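Local coordinates for protein diaminopropionate ammonia-lyase (Escherichia coli, PDB 4D9M) that uses pyridoxal 5'-phosphate to catalyse the alpha,beta-elimination of both L- and D-2,3-diaminopropionate, giving pyruvate and ammonia, at residues Pro224-Leu229 / Asn252-Ile257; Leu319-Leu324 / Ser336-Ala341; Thr114-Thr119 / His182-Val187. All coordinates share one frame; numbering follows the deposited sequence.

Contact 1: residues Pro224-Leu229 / Asn252-Ile257; sequences PTHVLL and NLHSII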
# COMPACT_ATOMS: atom_id res chain seq x y z
N PRO B 224 14.36 -22.37 -7.18
CA PRO B 224 13.37 -21.71 -8.02
C PRO B 224 13.02 -22.55 -9.25
O PRO B 224 13.91 -23.14 -9.86
CB PRO B 224 14.07 -20.42 -8.45
CG PRO B 224 15.52 -20.76 -8.41
CD PRO B 224 15.69 -21.73 -7.26
N THR B 225 11.74 -22.59 -9.59
CA THR B 225 11.30 -23.22 -10.83
C THR B 225 11.12 -22.15 -11.91
O THR B 225 11.21 -22.44 -13.11
CB THR B 225 9.97 -23.98 -10.65
OG1 THR B 225 8.98 -23.10 -10.13
CG2 THR B 225 10.16 -25.16 -9.69
N HIS B 226 10.88 -20.92 -11.46
CA HIS B 226 10.61 -19.79 -12.35
C HIS B 226 11.42 -18.57 -11.99
O HIS B 226 11.75 -18.35 -10.83
CB HIS B 226 9.13 -19.42 -12.30
CG HIS B 226 8.21 -20.47 -12.88
ND1 HIS B 226 7.98 -21.65 -12.27
CD2 HIS B 226 7.44 -20.47 -14.04
CE1 HIS B 226 7.12 -22.37 -13.01
NE2 HIS B 226 6.80 -21.65 -14.09
N VAL B 227 11.75 -17.78 -13.01
CA VAL B 227 12.21 -16.42 -12.80
C VAL B 227 11.54 -15.47 -13.78
O VAL B 227 11.42 -15.76 -14.98
CB VAL B 227 13.76 -16.30 -12.82
CG1 VAL B 227 14.35 -16.60 -14.19
CG2 VAL B 227 14.19 -14.92 -12.32
N LEU B 228 11.05 -14.35 -13.26
CA LEU B 228 10.50 -13.28 -14.07
C LEU B 228 11.54 -12.16 -14.14
O LEU B 228 11.98 -11.66 -13.10
CB LEU B 228 9.20 -12.76 -13.45
CG LEU B 228 8.00 -13.70 -13.42
CD1 LEU B 228 7.18 -13.43 -12.17
CD2 LEU B 228 7.14 -13.52 -14.66
N LEU B 229 11.94 -11.80 -15.35
CA LEU B 229 12.94 -10.75 -15.56
C LEU B 229 12.38 -9.65 -16.43
O LEU B 229 12.05 -9.88 -17.60
CB LEU B 229 14.22 -11.32 -16.17
CG LEU B 229 14.93 -12.39 -15.33
CD1 LEU B 229 16.07 -13.04 -16.10
CD2 LEU B 229 15.42 -11.80 -14.01
N ASN B 252 15.88 -26.45 -16.64
CA ASN B 252 15.16 -26.55 -15.36
C ASN B 252 14.64 -25.22 -14.82
O ASN B 252 14.04 -25.18 -13.74
CB ASN B 252 16.03 -27.21 -14.27
CG ASN B 252 16.64 -28.52 -14.72
OD1 ASN B 252 17.85 -28.71 -14.62
ND2 ASN B 252 15.80 -29.43 -15.21
N LEU B 253 14.88 -24.15 -15.56
CA LEU B 253 14.40 -22.83 -15.15
C LEU B 253 13.39 -22.32 -16.16
O LEU B 253 13.70 -22.19 -17.35
CB LEU B 253 15.57 -21.85 -15.01
CG LEU B 253 15.64 -20.92 -13.79
CD1 LEU B 253 16.65 -19.80 -14.01
CD2 LEU B 253 14.28 -20.32 -13.43
N HIS B 254 12.18 -22.05 -15.69
CA HIS B 254 11.16 -21.44 -16.53
C HIS B 254 11.27 -19.94 -16.42
O HIS B 254 10.63 -19.30 -15.57
CB HIS B 254 9.77 -21.94 -16.12
CG HIS B 254 8.73 -21.77 -17.20
ND1 HIS B 254 8.12 -22.82 -17.78
CD2 HIS B 254 8.21 -20.63 -17.81
CE1 HIS B 254 7.24 -22.38 -18.71
NE2 HIS B 254 7.30 -21.04 -18.72
N SER B 255 12.09 -19.37 -17.29
CA SER B 255 12.41 -17.95 -17.24
C SER B 255 11.52 -17.13 -18.17
O SER B 255 11.44 -17.41 -19.37
CB SER B 255 13.88 -17.72 -17.56
OG SER B 255 14.19 -18.13 -18.87
N ILE B 256 10.88 -16.12 -17.60
CA ILE B 256 9.94 -15.28 -18.33
C ILE B 256 10.43 -13.83 -18.42
O ILE B 256 10.68 -13.17 -17.41
CB ILE B 256 8.54 -15.33 -17.68
CG1 ILE B 256 8.01 -16.77 -17.66
CG2 ILE B 256 7.57 -14.41 -18.41
CD1 ILE B 256 6.95 -17.02 -16.60
N ILE B 257 10.55 -13.34 -19.64
CA ILE B 257 10.99 -11.98 -19.88
C ILE B 257 9.77 -11.07 -19.97
O ILE B 257 8.84 -11.33 -20.75
CB ILE B 257 11.88 -11.88 -21.15
CG1 ILE B 257 13.04 -12.88 -21.08
CG2 ILE B 257 12.39 -10.46 -21.36
CD1 ILE B 257 13.81 -12.89 -19.77
O HOH W 1 15.65 -24.67 -11.30
O HOH W 2 10.97 -25.15 -14.21
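H226 and H254 sit next to each other on one face of a parallel strand pair, their side chains pointing the same way. With CG anti to its carbonyl carbon (chi1 -67°), the H226 ring is laid against the neighbouring strand. CB and CG of H226 both pass the carbonyl oxygen of H254. Farther out, CD2 comes within 3.5 Å of H254 CB, a methylene that stands over one face of the imidazole, 3.7 Å from the centroid of the H226 ring, in a CH-pi contact. NE2 lies 3.6 Å from H254 CB and gives its hydrogen to the carbonyl oxygen of L363, while ND1 meets T225 OG1 at 2.8 Å in the ring plane. The imidazole planes differ by 24°, but the rings are displaced until little of one lies over the other; H254 NE2 is hydrogen-bonded to Q308 OE1. Without the H226 imidazole, as with an alanine here, H254 CB would probably lose the face it packs on, and L363 O and T225 OG1 a partner. On the same face, L228 CD2 leans on I256 CB. The other face carries V227 CG1, which touches both S255 CB and L253 CD2, and L229 CB against I257 CD1. Between the two faces, the backbones alternate as donor and acceptor: I256 N reaches V227 O at 2.7 Å, and L229 N reaches I256 O at 2.8 Å. At the N-terminal end of the pair, two waters bridge N252 O to the carbonyl oxygens of P224 and T225. Strands 226-230 and 254-260 are joined through helix 235-248 as a beta-alpha-beta unit. Four backbone bonds join the pair, strand 370-375 and T307 take outward-facing groups, and the histidines meet as methylene on ring face rather than in a full ring stack.

Contact 2: residues Leu319-Leu324 / Ser336-Ala341; sequences LGMRVL and SGESGA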
# COMPACT_ATOMS: atom_id res chain seq x y z
N LEU B 319 -0.29 -2.30 -10.99
CA LEU B 319 -0.87 -3.33 -10.13
C LEU B 319 0.20 -4.00 -9.27
O LEU B 319 -0.01 -4.20 -8.09
CB LEU B 319 -1.62 -4.36 -10.98
CG LEU B 319 -2.21 -5.61 -10.32
CD1 LEU B 319 -3.43 -5.28 -9.47
CD2 LEU B 319 -2.56 -6.61 -11.40
N GLY B 320 1.35 -4.30 -9.86
CA GLY B 320 2.46 -4.89 -9.11
C GLY B 320 2.95 -4.00 -7.99
O GLY B 320 3.21 -4.47 -6.87
N MET B 321 3.08 -2.71 -8.31
CA MET B 321 3.52 -1.68 -7.36
C MET B 321 2.63 -1.64 -6.14
O MET B 321 3.11 -1.62 -5.00
CB MET B 321 3.53 -0.30 -8.02
CG MET B 321 4.60 -0.10 -9.08
SD MET B 321 4.30 1.45 -9.97
CE MET B 321 4.98 2.63 -8.81
N ARG B 322 1.32 -1.62 -6.39
CA ARG B 322 0.33 -1.58 -5.31
C ARG B 322 0.31 -2.87 -4.49
O ARG B 322 0.13 -2.83 -3.27
CB ARG B 322 -1.07 -1.28 -5.86
CG ARG B 322 -1.19 0.09 -6.51
CD ARG B 322 -2.64 0.47 -6.70
NE ARG B 322 -2.78 1.38 -7.83
CZ ARG B 322 -2.98 1.00 -9.08
NH1 ARG B 322 -3.09 -0.28 -9.38
NH2 ARG B 322 -3.07 1.91 -10.03
N VAL B 323 0.51 -4.01 -5.15
CA VAL B 323 0.46 -5.30 -4.47
C VAL B 323 1.67 -5.45 -3.56
O VAL B 323 1.55 -5.90 -2.42
CB VAL B 323 0.33 -6.49 -5.46
CG1 VAL B 323 0.41 -7.82 -4.73
CG2 VAL B 323 -0.97 -6.40 -6.24
N LEU B 324 2.83 -5.00 -4.04
CA LEU B 324 4.06 -5.04 -3.26
C LEU B 324 4.10 -4.08 -2.08
O LEU B 324 4.63 -4.41 -1.02
CB LEU B 324 5.28 -4.81 -4.17
CG LEU B 324 5.69 -6.02 -5.02
CD1 LEU B 324 6.70 -5.63 -6.09
CD2 LEU B 324 6.23 -7.15 -4.14
N SER B 336 8.36 -0.70 -4.38
CA SER B 336 8.78 -1.07 -5.73
C SER B 336 8.31 -0.06 -6.77
O SER B 336 7.12 0.26 -6.81
CB SER B 336 8.26 -2.46 -6.10
OG SER B 336 8.90 -2.95 -7.27
N GLY B 337 9.24 0.41 -7.61
CA GLY B 337 8.94 1.40 -8.65
C GLY B 337 8.32 0.79 -9.89
O GLY B 337 8.18 -0.44 -9.99
N GLU B 338 7.95 1.65 -10.85
CA GLU B 338 7.24 1.23 -12.06
C GLU B 338 7.95 0.09 -12.81
O GLU B 338 7.35 -0.95 -13.11
CB GLU B 338 7.01 2.41 -13.00
CG GLU B 338 6.34 3.62 -12.36
CD GLU B 338 7.32 4.53 -11.62
OE1 GLU B 338 6.94 5.04 -10.54
OE2 GLU B 338 8.46 4.74 -12.11
N SER B 339 9.24 0.30 -13.10
CA SER B 339 10.06 -0.72 -13.75
C SER B 339 10.38 -1.88 -12.81
O SER B 339 10.72 -2.97 -13.26
CB SER B 339 11.36 -0.10 -14.27
OG SER B 339 11.10 0.84 -15.28
N GLY B 340 10.28 -1.63 -11.51
CA GLY B 340 10.66 -2.62 -10.52
C GLY B 340 9.61 -3.68 -10.24
O GLY B 340 9.94 -4.75 -9.76
N ALA B 341 8.36 -3.39 -10.55
CA ALA B 341 7.25 -4.18 -10.02
C ALA B 341 6.52 -5.03 -11.06
O ALA B 341 5.73 -5.90 -10.69
CB ALA B 341 6.27 -3.26 -9.31
O HOH W 3 5.40 -0.87 -3.92
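S336 meets L324 through its methylene, S336 CB lying 3.5 Å from L324 CD1, at the start of a buried turn that leads into helix 338-351. Its OG, anti to the backbone N (chi1 -167°), also passes L324 CD1 but is hydrogen-bonded to S375. The backbone of S336 faces M321 at both ends: the carbonyl oxygen lies 3.4 Å from M321 CG, and the amide is linked to the carbonyl oxygen of M321 by a water, which donates to M321 O at 2.6 Å and accepts from S336 N. G337 adds its carbonyl oxygen to the surroundings of M321 CG. At E338 the thioether arrives: M321 SD rests 3.6 Å from E338 CA, and the bend at chi3 (80°) turns the methyl CE along the glutamate chain, 3.6 Å from E338 OE1. The two side chains run at a slant to each other, and E338 OE2 has a long, weak ion pair with R150. S339 points away from helix 314-325; it touches the bound PLP-aminoacrylate, and its OG is hydrogen-bonded to A287 O. A341 closes the segment with CB directed at helix 314-325, where it lies 3.4 Å from M321 N and 3.6 Å from M321 CG, with L324 CD1 a little farther off. The methyl settles over G320, where a beta carbon would come too near A341 O, so the close approach probably depends on the absence of a side chain. Behind this packing, helix 314-325 lies against the second subunit, where R322 bonds to the carbonyl oxygen of W390 of that chain. With no direct hydrogen bond between the segments, the junction rests on van der Waals packing of M321, L324 and A341, with M321 partly against backbone and carboxylate oxygens, plus one bridging water.

Contact 3: residues Thr114-Thr119 / His182-Val187; sequences TFATTT and HGWEVV. With 0JO (2-{[(E)-{3-hydroxy-2-methyl-5-[(phosphonooxy)methyl]pyridin-4-yl}methylidene]amino}prop-2-enoic acid), chain D.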
# COMPACT_ATOMS: atom_id res chain seq x y z
N THR B 114 36.96 11.13 -16.47
CA THR B 114 35.57 11.56 -16.54
C THR B 114 34.74 10.47 -17.21
O THR B 114 35.05 10.03 -18.32
CB THR B 114 35.43 12.90 -17.28
OG1 THR B 114 36.27 13.88 -16.64
CG2 THR B 114 33.99 13.40 -17.26
N PHE B 115 33.69 10.02 -16.52
CA PHE B 115 32.84 8.92 -17.01
C PHE B 115 31.51 9.43 -17.54
O PHE B 115 30.79 10.14 -16.84
CB PHE B 115 32.64 7.86 -15.93
CG PHE B 115 33.91 7.18 -15.49
CD1 PHE B 115 34.51 6.22 -16.28
CD2 PHE B 115 34.50 7.52 -14.28
CE1 PHE B 115 35.69 5.59 -15.88
CE2 PHE B 115 35.67 6.90 -13.86
CZ PHE B 115 36.27 5.94 -14.66
N ALA B 116 31.17 9.05 -18.76
CA ALA B 116 29.99 9.59 -19.43
C ALA B 116 29.00 8.52 -19.88
O ALA B 116 29.40 7.50 -20.48
CB ALA B 116 30.41 10.45 -20.62
N THR B 117 27.72 8.76 -19.62
CA THR B 117 26.67 7.85 -20.05
C THR B 117 25.32 8.54 -20.23
O THR B 117 25.05 9.56 -19.60
CB THR B 117 26.48 6.66 -19.07
OG1 THR B 117 25.42 5.82 -19.54
CG2 THR B 117 26.15 7.14 -17.66
N THR B 118 24.48 7.97 -21.09
CA THR B 118 23.06 8.27 -21.10
C THR B 118 22.34 7.32 -20.14
O THR B 118 22.77 6.19 -19.94
CB THR B 118 22.47 8.15 -22.52
OG1 THR B 118 23.08 9.12 -23.37
CG2 THR B 118 20.96 8.39 -22.52
N THR B 119 21.24 7.81 -19.56
CA THR B 119 20.42 7.05 -18.62
C THR B 119 19.04 7.67 -18.57
O THR B 119 18.89 8.87 -18.85
CB THR B 119 21.03 7.09 -17.20
OG1 THR B 119 20.38 6.12 -16.36
CG2 THR B 119 20.88 8.48 -16.57
N HIS B 182 35.76 15.33 -25.95
CA HIS B 182 36.39 15.81 -24.71
C HIS B 182 37.38 14.84 -24.12
O HIS B 182 38.15 15.20 -23.23
CB HIS B 182 35.32 16.19 -23.69
CG HIS B 182 34.52 17.42 -24.06
ND1 HIS B 182 33.27 17.35 -24.56
CD2 HIS B 182 34.84 18.77 -23.99
CE1 HIS B 182 32.81 18.59 -24.80
NE2 HIS B 182 33.77 19.46 -24.45
N GLY B 183 37.36 13.60 -24.60
CA GLY B 183 38.23 12.55 -24.07
C GLY B 183 37.65 11.82 -22.86
O GLY B 183 38.40 11.38 -21.98
N TRP B 184 36.33 11.71 -22.82
CA TRP B 184 35.66 11.00 -21.73
C TRP B 184 35.64 9.51 -21.94
O TRP B 184 35.87 9.02 -23.05
CB TRP B 184 34.22 11.51 -21.55
CG TRP B 184 34.08 12.98 -21.23
CD1 TRP B 184 35.03 13.83 -20.66
CD2 TRP B 184 32.89 13.82 -21.43
NE1 TRP B 184 34.53 15.10 -20.51
CE2 TRP B 184 33.25 15.16 -20.95
CE3 TRP B 184 31.62 13.61 -21.95
CZ2 TRP B 184 32.35 16.23 -21.00
CZ3 TRP B 184 30.73 14.69 -21.99
CH2 TRP B 184 31.08 15.97 -21.52
N GLU B 185 35.37 8.78 -20.87
CA GLU B 185 35.21 7.34 -20.92
C GLU B 185 33.73 6.99 -20.87
O GLU B 185 33.08 7.17 -19.85
CB GLU B 185 35.95 6.69 -19.75
CG GLU B 185 36.43 5.27 -20.02
CD GLU B 185 37.38 5.19 -21.20
OE1 GLU B 185 38.35 5.99 -21.25
OE2 GLU B 185 37.16 4.32 -22.07
N VAL B 186 33.19 6.53 -22.00
CA VAL B 186 31.78 6.14 -22.09
C VAL B 186 31.51 4.87 -21.30
O VAL B 186 32.16 3.85 -21.53
CB VAL B 186 31.33 5.95 -23.56
CG1 VAL B 186 29.94 5.32 -23.63
CG2 VAL B 186 31.33 7.27 -24.30
N VAL B 187 30.56 4.93 -20.37
CA VAL B 187 30.16 3.79 -19.56
C VAL B 187 28.67 3.50 -19.75
O VAL B 187 27.85 3.84 -18.90
CB VAL B 187 30.49 4.00 -18.07
CG1 VAL B 187 30.30 2.70 -17.29
CG2 VAL B 187 31.92 4.51 -17.89
O 0JO D . 19.00 3.01 -15.67
C 0JO D . 18.72 3.16 -16.88
OXT 0JO D . 19.17 4.13 -17.55
CA 0JO D . 17.85 2.17 -17.51
CB 0JO D . 17.70 2.08 -18.83
N 0JO D . 17.18 1.36 -16.68
C4A 0JO D . 16.93 0.13 -16.88
C4 0JO D . 16.18 -0.65 -15.86
C3 0JO D . 15.91 -0.09 -14.61
O3 0JO D . 16.32 1.18 -14.31
C2 0JO D . 15.21 -0.83 -13.67
C2A 0JO D . 14.91 -0.25 -12.33
N1 0JO D . 14.79 -2.09 -13.94
C6 0JO D . 15.05 -2.66 -15.12
C5 0JO D . 15.74 -1.95 -16.10
C5A 0JO D . 15.99 -2.65 -17.42
OP4 0JO D . 17.32 -3.13 -17.45
P 0JO D . 18.05 -3.30 -18.86
OP3 0JO D . 17.13 -4.20 -19.65
OP1 0JO D . 19.37 -3.92 -18.46
OP2 0JO D . 18.13 -1.90 -19.43
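The edge of the four-stranded parallel sheet is formed where strand 114-118 takes up the short strand 185-186. T114 O receives E185 N at 2.9 Å in a nearly straight bond (178°). The next two bonds run from A116 N to E185 O and from V187 N to A116 O, their donors displaced from the carbonyl planes. The W184 indole takes T114 CG2 over one face, 3.8 Å from the centroid of the five-membered ring, and H182 CB over the opposite face; W184 CE3 rests 3.6 Å from A116 CB. With OG1 at chi1 -55°, T114 CG2 lies opposite its backbone N and over the indole. The sheet probably forms the smaller domain of a fold type II PLP enzyme, as in tryptophan synthase beta. Helix 168-182 ends just before G183, whose positive phi turns the chain into this edge strand, while the opposite face of the sheet carries F115, where CD1 meets V187 CG2 at 3.5 Å beside E185 CB, and F115 packs on I85 and L88 of helix 78-92. Beyond the strand, T119 OG1 donates to OXT of the bound PLP-aminoacrylate at 2.6 Å and is also hydrogen-bonded to the backbone amides of G121 and G124.

In the fold
From the N terminus, contact 3 comes first: strand 114-118 is met by residues 182-187 after a long excursion through strands 137-142 and 160-163 and three helices, adding the edge strand of the smaller parallel sheet. Contact 1 follows, its loop being the single helix 235-248 between neighbouring strands of the larger mixed sheet. Contact 2 closes last, over a short loop between helices 314-325 and 338-351. The three loops run in series; none nests in or crosses another. Contacts 1 and 2 have centres about 19 Å apart, whereas contact 3 lies on the other side of the chain's centre, its centre about 34 and 31 Å from those of contacts 1 and 2, with the bound adduct between.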